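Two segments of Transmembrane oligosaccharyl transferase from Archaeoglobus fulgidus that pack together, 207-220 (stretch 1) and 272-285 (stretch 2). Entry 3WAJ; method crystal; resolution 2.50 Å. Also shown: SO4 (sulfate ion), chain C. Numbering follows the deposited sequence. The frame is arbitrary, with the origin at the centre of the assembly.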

ATOM      1  N   THR A 207      -8.613  25.764  -0.122  1.00 49.19           N
ATOM      2  CA  THR A 207      -8.922  24.399  -0.541  1.00 50.83           C
ATOM      3  C   THR A 207      -7.813  23.838  -1.438  1.00 47.08           C
ATOM      4  O   THR A 207      -7.460  22.666  -1.330  1.00 53.76           O
ATOM      5  N   ILE A 208      -7.253  24.669  -2.315  1.00 38.85           N
ATOM      6  CA  ILE A 208      -6.104  24.209  -3.094  1.00 41.62           C
ATOM      7  C   ILE A 208      -4.926  23.902  -2.173  1.00 46.20           C
ATOM      8  O   ILE A 208      -4.385  22.788  -2.188  1.00 45.30           O
ATOM      9  N   GLY A 209      -4.554  24.889  -1.359  1.00 47.78           N
ATOM     10  CA  GLY A 209      -3.541  24.710  -0.333  1.00 42.99           C
ATOM     11  C   GLY A 209      -3.716  23.409   0.428  1.00 43.18           C
ATOM     12  O   GLY A 209      -2.748  22.647   0.587  1.00 42.89           O
ATOM     13  N   LEU A 210      -4.941  23.138   0.877  1.00 44.04           N
ATOM     14  CA  LEU A 210      -5.195  21.937   1.679  1.00 44.87           C
ATOM     15  C   LEU A 210      -5.029  20.686   0.828  1.00 40.39           C
ATOM     16  O   LEU A 210      -4.526  19.660   1.303  1.00 36.87           O
ATOM     17  N   TYR A 211      -5.414  20.788  -0.443  1.00 35.45           N
ATOM     18  CA  TYR A 211      -5.202  19.695  -1.399  1.00 34.43           C
ATOM     19  C   TYR A 211      -3.714  19.296  -1.497  1.00 39.02           C
ATOM     20  O   TYR A 211      -3.358  18.136  -1.283  1.00 41.62           O
ATOM     21  N   VAL A 212      -2.841  20.255  -1.793  1.00 42.30           N
ATOM     22  CA  VAL A 212      -1.401  19.971  -1.857  1.00 37.90           C
ATOM     23  C   VAL A 212      -0.870  19.522  -0.495  1.00 36.68           C
ATOM     24  O   VAL A 212       0.054  18.722  -0.412  1.00 38.48           O
ATOM     25  N   LEU A 213      -1.459  20.027   0.584  1.00 38.68           N
ATOM     26  CA  LEU A 213      -0.987  19.648   1.922  1.00 40.50           C
ATOM     27  C   LEU A 213      -1.465  18.238   2.303  1.00 42.47           C
ATOM     28  O   LEU A 213      -0.952  17.633   3.246  1.00 38.33           O
ATOM     29  N   SER A 214      -2.440  17.711   1.561  1.00 41.82           N
ATOM     30  CA  SER A 214      -2.889  16.328   1.763  1.00 41.30           C
ATOM     31  C   SER A 214      -2.072  15.375   0.917  1.00 37.66           C
ATOM     32  O   SER A 214      -1.867  14.218   1.275  1.00 30.41           O
ATOM     33  N   TRP A 215      -1.612  15.885  -0.217  1.00 37.78           N
ATOM     34  CA  TRP A 215      -0.923  15.082  -1.210  1.00 39.91           C
ATOM     35  C   TRP A 215      -0.002  15.990  -2.041  1.00 39.17           C
ATOM     36  O   TRP A 215      -0.480  16.906  -2.731  1.00 38.51           O
ATOM     37  N   GLY A 216       1.306  15.734  -1.976  1.00 33.82           N
ATOM     38  CA  GLY A 216       2.302  16.598  -2.604  1.00 35.42           C
ATOM     39  C   GLY A 216       2.154  16.813  -4.106  1.00 38.87           C
ATOM     40  O   GLY A 216       2.503  17.879  -4.630  1.00 40.75           O
ATOM     41  N   ALA A 217       1.624  15.800  -4.790  1.00 36.78           N
ATOM     42  CA  ALA A 217       1.407  15.840  -6.236  1.00 40.13           C
ATOM     43  C   ALA A 217       0.188  16.678  -6.593  1.00 39.55           C
ATOM     44  O   ALA A 217      -0.133  16.847  -7.776  1.00 42.26           O
ATOM     45  N   GLY A 218      -0.480  17.203  -5.566  1.00 37.29           N
ATOM     46  CA  GLY A 218      -1.726  17.936  -5.729  1.00 40.25           C
ATOM     47  C   GLY A 218      -1.591  19.279  -6.402  1.00 44.17           C
ATOM     48  O   GLY A 218      -2.599  19.922  -6.714  1.00 49.57           O
ATOM     49  N   PHE A 219      -0.352  19.709  -6.640  1.00 43.63           N
ATOM     50  CA  PHE A 219      -0.112  20.918  -7.432  1.00 42.68           C
ATOM     51  C   PHE A 219      -0.765  20.769  -8.810  1.00 40.38           C
ATOM     52  O   PHE A 219      -1.025  21.750  -9.488  1.00 41.34           O
ATOM     53  N   ILE A 220      -1.009  19.525  -9.214  1.00 39.09           N
ATOM     54  CA  ILE A 220      -1.629  19.204 -10.496  1.00 42.37           C
ATOM     55  C   ILE A 220      -2.982  19.897 -10.708  1.00 44.36           C
ATOM     56  O   ILE A 220      -3.397  20.097 -11.843  1.00 53.44           O
ATOM     57  N   SER A 272      10.867  18.050  -6.177  1.00 43.01           N
ATOM     58  CA  SER A 272      10.101  16.815  -6.227  1.00 39.23           C
ATOM     59  C   SER A 272       8.651  17.096  -6.574  1.00 41.52           C
ATOM     60  O   SER A 272       8.111  18.156  -6.250  1.00 38.66           O
ATOM     61  N   THR A 273       8.010  16.135  -7.222  1.00 39.03           N
ATOM     62  CA  THR A 273       6.577  16.236  -7.460  1.00 43.69           C
ATOM     63  C   THR A 273       5.764  15.500  -6.384  1.00 46.05           C
ATOM     64  O   THR A 273       4.537  15.544  -6.416  1.00 51.81           O
ATOM     65  N   ILE A 274       6.438  14.826  -5.445  1.00 36.73           N
ATOM     66  CA  ILE A 274       5.724  14.080  -4.390  1.00 41.38           C
ATOM     67  C   ILE A 274       6.098  14.503  -2.947  1.00 36.44           C
ATOM     68  O   ILE A 274       5.227  14.782  -2.123  1.00 41.68           O
ATOM     69  N   PHE A 275       7.390  14.583  -2.662  1.00 32.36           N
ATOM     70  CA  PHE A 275       7.876  15.144  -1.405  1.00 30.70           C
ATOM     71  C   PHE A 275       7.650  16.661  -1.292  1.00 41.55           C
ATOM     72  O   PHE A 275       7.440  17.353  -2.301  1.00 42.08           O
ATOM     73  N   TYR A 276       7.702  17.179  -0.066  1.00 44.46           N
ATOM     74  CA  TYR A 276       7.381  18.587   0.175  1.00 42.38           C
ATOM     75  C   TYR A 276       8.547  19.538  -0.120  1.00 43.39           C
ATOM     76  O   TYR A 276       9.382  19.831   0.737  1.00 43.59           O
ATOM     77  N   SER A 277       8.568  20.004  -1.370  1.00 40.08           N
ATOM     78  CA  SER A 277       9.720  20.677  -1.950  1.00 40.79           C
ATOM     79  C   SER A 277       9.317  22.048  -2.473  1.00 45.29           C
ATOM     80  O   SER A 277       8.130  22.383  -2.499  1.00 44.95           O
ATOM     81  N   PRO A 278      10.304  22.874  -2.859  1.00 48.49           N
ATOM     82  CA  PRO A 278       9.813  24.169  -3.346  1.00 44.57           C
ATOM     83  C   PRO A 278       9.292  24.124  -4.788  1.00 42.34           C
ATOM     84  O   PRO A 278       8.787  25.140  -5.274  1.00 45.50           O
ATOM     85  N   PHE A 279       9.392  22.973  -5.449  1.00 43.47           N
ATOM     86  CA  PHE A 279       8.782  22.801  -6.766  1.00 41.81           C
ATOM     87  C   PHE A 279       7.293  23.170  -6.742  1.00 42.94           C
ATOM     88  O   PHE A 279       6.801  23.923  -7.591  1.00 41.48           O
ATOM     89  N   GLN A 280       6.581  22.625  -5.763  1.00 39.41           N
ATOM     90  CA  GLN A 280       5.148  22.851  -5.658  1.00 40.54           C
ATOM     91  C   GLN A 280       4.836  24.340  -5.448  1.00 47.30           C
ATOM     92  O   GLN A 280       3.901  24.869  -6.060  1.00 50.27           O
ATOM     93  N   LEU A 281       5.644  25.005  -4.610  1.00 45.61           N
ATOM     94  CA  LEU A 281       5.571  26.453  -4.382  1.00 43.51           C
ATOM     95  C   LEU A 281       5.751  27.243  -5.686  1.00 45.77           C
ATOM     96  O   LEU A 281       5.033  28.210  -5.945  1.00 46.36           O
ATOM     97  N   LEU A 282       6.720  26.826  -6.497  1.00 42.54           N
ATOM     98  CA  LEU A 282       6.944  27.433  -7.800  1.00 45.07           C
ATOM     99  C   LEU A 282       5.697  27.276  -8.655  1.00 50.36           C
ATOM    100  O   LEU A 282       5.285  28.220  -9.335  1.00 55.23           O
ATOM    101  N   VAL A 283       5.089  26.091  -8.620  1.00 41.29           N
ATOM    102  CA  VAL A 283       3.896  25.854  -9.428  1.00 41.59           C
ATOM    103  C   VAL A 283       2.781  26.813  -9.042  1.00 37.80           C
ATOM    104  O   VAL A 283       2.163  27.432  -9.897  1.00 39.25           O
ATOM    105  N   LEU A 284       2.549  26.958  -7.746  1.00 37.47           N
ATOM    106  CA  LEU A 284       1.465  27.810  -7.279  1.00 42.74           C
ATOM    107  C   LEU A 284       1.754  29.310  -7.491  1.00 49.43           C
ATOM    108  O   LEU A 284       0.852  30.067  -7.852  1.00 53.43           O
ATOM    109  N   LEU A 285       3.005  29.734  -7.293  1.00 49.60           N
ATOM    110  CA  LEU A 285       3.387  31.127  -7.558  1.00 47.47           C
ATOM    111  C   LEU A 285       3.372  31.418  -9.053  1.00 45.79           C
ATOM    112  O   LEU A 285       2.874  32.455  -9.484  1.00 48.23           O
TER

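The closest CA-CA approach in this contact falls where one helix has ended and the other has not begun: Gly216 and Ile274 bring their CA atoms within 4.6 Å, whereas the axes of helices 207-214 and 278-285, running nearly antiparallel at 159°, stay 12.1 Å apart. Glycine makes this possible. An ideal CB on Gly216 would point toward the other stretch and lie 2.0 Å from Ile274 O, a clash; without one, Gly216 CA makes a CA-H...O contact with Ile274 O at 3.5 Å. Ala217 CA repeats the motif with Thr273 O at 3.1 Å. Water 1 accepts from Gly216 N (2.9 Å to the water O), and the water O also lies 3.0 Å from Ile274 O.

Two long polar side chains from stretch 2 bind backbone carbonyls where helix 207-214 runs out. Tyr276 (chi1 m) leaves its backbone sideways, yet its tip reaches in, and Tyr276 OH donates to Val212 O at 2.7 Å; its ring also packs on Leu213, with Tyr276 CE1 4.2 Å from Leu213 CD2. Gln280 (chi1 m, chi2 off-rotamer at 93°) uses its NE2 for two backbone carbonyls: Gln280 NE2 donates to Gly216 O at 3.1 Å across the interface and to Phe275 O at 2.8 Å within its own stretch. The helix that carries Gln280 is capped by Ser277 (chi1 p), whose OG accepts a weak bond from Phe279 N at 3.4 Å.

Phe219 is the largest contributor, burying 115 Å². Its CB points toward stretch 2, and chi1 p with chi2 87° sets the ring among Thr273, Phe279, Gln280 and Val283. The edge of Phe279 (chi1 t) meets the face of Phe219, centroids 5.2 Å apart and planes at 85°, while Thr273 O lies at the edge of the Phe219 ring, 3.4 Å from Phe219 CE2. Val283 (t) points toward stretch 1 and places CG2 4.0 Å from Phe219 CD1; Gln280 CG sits 3.7 Å from Phe219 CD2.

Between the helices, where the backbones are far apart, branched aliphatics fill the gap. Leu284 (m, t) takes both partners: its CD1 is 4.2 Å from Val212 CG2 and its CD2 4.2 Å from Ile208 CG2. The CA-to-CB bonds of Val212 (t) and Ile208 (m, t) both point toward stretch 2.

At the other end, Ile274 (t, p) starts away but curls back, putting CD1 4.1 Å from Ala217 CB and 3.7 Å from Trp215 NE1. Trp215 NE1 also donates a weak hydrogen bond to O4 of a sulfate ion at 3.0 Å; the ion probably comes from the crystallisation liquor.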

ATOM      1  CB  THR A 207     -10.279  24.312  -1.248  1.00 52.81           C
ATOM      2  OG1 THR A 207     -10.247  25.131  -2.422  1.00 49.40           O
ATOM      3  CG2 THR A 207     -11.392  24.785  -0.329  1.00 52.04           C
ATOM      4  CB  ILE A 208      -5.685  25.205  -4.177  1.00 45.14           C
ATOM      5  CG1 ILE A 208      -6.739  25.227  -5.288  1.00 42.79           C
ATOM      6  CG2 ILE A 208      -4.307  24.823  -4.752  1.00 42.59           C
ATOM      7  CD1 ILE A 208      -6.477  26.248  -6.355  1.00 41.94           C
ATOM      8  CB  LEU A 210      -6.568  21.991   2.341  1.00 44.61           C
ATOM      9  CG  LEU A 210      -6.653  23.058   3.427  1.00 45.96           C
ATOM     10  CD1 LEU A 210      -8.002  23.059   4.118  1.00 47.97           C
ATOM     11  CD2 LEU A 210      -5.542  22.864   4.440  1.00 43.78           C
ATOM     12  CB  TYR A 211      -5.797  20.066  -2.768  1.00 36.37           C
ATOM     13  CG  TYR A 211      -5.686  18.984  -3.816  1.00 38.55           C
ATOM     14  CD1 TYR A 211      -5.891  17.653  -3.492  1.00 39.90           C
ATOM     15  CD2 TYR A 211      -5.385  19.295  -5.129  1.00 39.21           C
ATOM     16  CE1 TYR A 211      -5.784  16.660  -4.447  1.00 41.69           C
ATOM     17  CE2 TYR A 211      -5.280  18.303  -6.094  1.00 39.31           C
ATOM     18  CZ  TYR A 211      -5.480  16.990  -5.744  1.00 39.25           C
ATOM     19  OH  TYR A 211      -5.374  15.996  -6.690  1.00 42.68           O
ATOM     20  CB  VAL A 212      -0.589  21.203  -2.360  1.00 36.61           C
ATOM     21  CG1 VAL A 212       0.868  20.826  -2.630  1.00 32.80           C
ATOM     22  CG2 VAL A 212      -1.215  21.805  -3.620  1.00 27.50           C
ATOM     23  CB  LEU A 213      -1.371  20.696   2.978  1.00 47.02           C
ATOM     24  CG  LEU A 213      -0.704  22.073   2.865  1.00 49.50           C
ATOM     25  CD1 LEU A 213      -0.972  22.959   4.093  1.00 45.41           C
ATOM     26  CD2 LEU A 213       0.792  21.922   2.636  1.00 45.85           C
ATOM     27  CB  SER A 214      -4.364  16.161   1.400  1.00 42.17           C
ATOM     28  OG  SER A 214      -5.182  16.980   2.191  1.00 50.04           O
ATOM     29  CB  TRP A 215      -1.970  14.430  -2.106  1.00 41.94           C
ATOM     30  CG  TRP A 215      -1.437  13.382  -3.028  1.00 40.81           C
ATOM     31  CD1 TRP A 215      -0.676  12.301  -2.686  1.00 35.77           C
ATOM     32  CD2 TRP A 215      -1.657  13.293  -4.442  1.00 29.70           C
ATOM     33  NE1 TRP A 215      -0.400  11.552  -3.801  1.00 32.92           N
ATOM     34  CE2 TRP A 215      -1.000  12.138  -4.900  1.00 30.95           C
ATOM     35  CE3 TRP A 215      -2.356  14.084  -5.371  1.00 34.90           C
ATOM     36  CZ2 TRP A 215      -1.001  11.743  -6.246  1.00 34.33           C
ATOM     37  CZ3 TRP A 215      -2.371  13.695  -6.718  1.00 35.74           C
ATOM     38  CH2 TRP A 215      -1.695  12.534  -7.138  1.00 37.54           C
ATOM     39  CB  ALA A 217       1.251  14.431  -6.780  1.00 43.52           C
ATOM     40  CB  PHE A 219       1.395  21.159  -7.593  1.00 41.20           C
ATOM     41  CG  PHE A 219       2.088  20.075  -8.372  1.00 41.27           C
ATOM     42  CD1 PHE A 219       2.150  20.131  -9.765  1.00 43.59           C
ATOM     43  CD2 PHE A 219       2.636  18.981  -7.723  1.00 33.97           C
ATOM     44  CE1 PHE A 219       2.750  19.118 -10.497  1.00 39.43           C
ATOM     45  CE2 PHE A 219       3.250  17.968  -8.442  1.00 38.23           C
ATOM     46  CZ  PHE A 219       3.307  18.038  -9.835  1.00 39.51           C
ATOM     47  CB  ILE A 220      -1.781  17.659 -10.663  1.00 52.03           C
ATOM     48  CG1 ILE A 220      -1.807  17.268 -12.138  1.00 54.92           C
ATOM     49  CG2 ILE A 220      -3.047  17.155  -9.973  1.00 47.13           C
ATOM     50  CD1 ILE A 220      -0.650  17.785 -12.919  1.00 63.99           C
ATOM     51  CB  SER A 272      10.177  16.104  -4.870  1.00 38.81           C
ATOM     52  OG  SER A 272       9.465  14.884  -4.911  1.00 45.79           O
ATOM     53  CB  THR A 273       6.202  15.705  -8.850  1.00 42.80           C
ATOM     54  OG1 THR A 273       6.591  14.335  -8.943  1.00 43.07           O
ATOM     55  CG2 THR A 273       6.906  16.505  -9.940  1.00 43.63           C
ATOM     56  CB  ILE A 274       5.784  12.522  -4.615  1.00 47.04           C
ATOM     57  CG1 ILE A 274       4.757  11.793  -3.730  1.00 52.91           C
ATOM     58  CG2 ILE A 274       7.195  11.977  -4.407  1.00 35.60           C
ATOM     59  CD1 ILE A 274       3.290  12.173  -4.007  1.00 47.83           C
ATOM     60  CB  PHE A 275       9.357  14.813  -1.238  1.00 28.33           C
ATOM     61  CG  PHE A 275       9.642  13.329  -1.193  1.00 32.89           C
ATOM     62  CD1 PHE A 275       9.389  12.597  -0.029  1.00 28.93           C
ATOM     63  CD2 PHE A 275      10.141  12.660  -2.314  1.00 30.74           C
ATOM     64  CE1 PHE A 275       9.644  11.213   0.033  1.00 33.27           C
ATOM     65  CE2 PHE A 275      10.399  11.272  -2.264  1.00 31.81           C
ATOM     66  CZ  PHE A 275      10.146  10.547  -1.084  1.00 28.78           C
ATOM     67  CB  TYR A 276       6.729  18.770   1.559  1.00 35.97           C
ATOM     68  CG  TYR A 276       5.305  18.292   1.483  1.00 36.76           C
ATOM     69  CD1 TYR A 276       4.275  19.168   1.141  1.00 36.16           C
ATOM     70  CD2 TYR A 276       4.996  16.944   1.641  1.00 34.68           C
ATOM     71  CE1 TYR A 276       2.967  18.729   1.012  1.00 35.54           C
ATOM     72  CE2 TYR A 276       3.689  16.488   1.509  1.00 35.04           C
ATOM     73  CZ  TYR A 276       2.680  17.382   1.194  1.00 38.28           C
ATOM     74  OH  TYR A 276       1.384  16.930   1.067  1.00 38.40           O
ATOM     75  CB  SER A 277      10.322  19.825  -3.074  1.00 39.55           C
ATOM     76  OG  SER A 277       9.522  19.830  -4.233  1.00 45.29           O
ATOM     77  CB  PRO A 278      11.029  25.097  -3.197  1.00 44.67           C
ATOM     78  CG  PRO A 278      12.214  24.188  -3.224  1.00 50.96           C
ATOM     79  CD  PRO A 278      11.769  22.857  -2.656  1.00 47.45           C
ATOM     80  CB  PHE A 279       8.928  21.360  -7.262  1.00 38.46           C
ATOM     81  CG  PHE A 279       8.218  21.109  -8.565  1.00 39.12           C
ATOM     82  CD1 PHE A 279       7.066  20.342  -8.608  1.00 37.72           C
ATOM     83  CD2 PHE A 279       8.688  21.678  -9.752  1.00 37.91           C
ATOM     84  CE1 PHE A 279       6.396  20.118  -9.813  1.00 44.47           C
ATOM     85  CE2 PHE A 279       8.021  21.463 -10.958  1.00 40.54           C
ATOM     86  CZ  PHE A 279       6.874  20.688 -10.990  1.00 42.63           C
ATOM     87  CB  GLN A 280       4.522  21.946  -4.577  1.00 39.47           C
ATOM     88  CG  GLN A 280       4.527  20.448  -4.921  1.00 36.57           C
ATOM     89  CD  GLN A 280       5.745  19.678  -4.382  1.00 41.02           C
ATOM     90  OE1 GLN A 280       6.845  20.229  -4.209  1.00 38.27           O
ATOM     91  NE2 GLN A 280       5.546  18.383  -4.128  1.00 41.03           N
ATOM     92  CB  LEU A 281       6.643  26.885  -3.370  1.00 42.58           C
ATOM     93  CG  LEU A 281       6.746  28.375  -3.000  1.00 42.01           C
ATOM     94  CD1 LEU A 281       5.478  28.877  -2.308  1.00 38.40           C
ATOM     95  CD2 LEU A 281       7.963  28.671  -2.122  1.00 38.71           C
ATOM     96  CB  LEU A 282       8.141  26.785  -8.495  1.00 47.87           C
ATOM     97  CG  LEU A 282       9.483  27.518  -8.467  1.00 55.11           C
ATOM     98  CD1 LEU A 282       9.708  28.262  -7.160  1.00 57.58           C
ATOM     99  CD2 LEU A 282      10.611  26.523  -8.715  1.00 49.28           C
ATOM    100  CB  VAL A 283       3.390  24.394  -9.346  1.00 42.97           C
ATOM    101  CG1 VAL A 283       2.100  24.248 -10.145  1.00 39.60           C
ATOM    102  CG2 VAL A 283       4.434  23.448  -9.889  1.00 42.94           C
ATOM    103  CB  LEU A 284       1.089  27.464  -5.831  1.00 44.18           C
ATOM    104  CG  LEU A 284       0.742  25.976  -5.646  1.00 45.96           C
ATOM    105  CD1 LEU A 284       0.533  25.623  -4.182  1.00 40.96           C
ATOM    106  CD2 LEU A 284      -0.496  25.587  -6.460  1.00 42.62           C
ATOM    107  CB  LEU A 285       4.772  31.452  -6.995  1.00 46.64           C
ATOM    108  CG  LEU A 285       4.929  31.660  -5.494  1.00 48.67           C
ATOM    109  CD1 LEU A 285       6.417  31.611  -5.117  1.00 45.04           C
ATOM    110  CD2 LEU A 285       4.299  32.975  -5.047  1.00 47.07           C
TER
HETATM  111  S   SO4 C 902       0.721   7.821  -2.373  1.00 53.58           S
HETATM  112  O1  SO4 C 902       1.018   7.372  -1.007  1.00 50.57           O
HETATM  113  O2  SO4 C 902       1.978   8.246  -2.996  1.00 57.00           O
HETATM  114  O3  SO4 C 902       0.134   6.704  -3.115  1.00 60.19           O
HETATM  115  O4  SO4 C 902      -0.222   8.946  -2.399  1.00 54.10           O
HETATM  116  O   HOH W   1       2.789  13.516  -0.930  1.00 39.96           O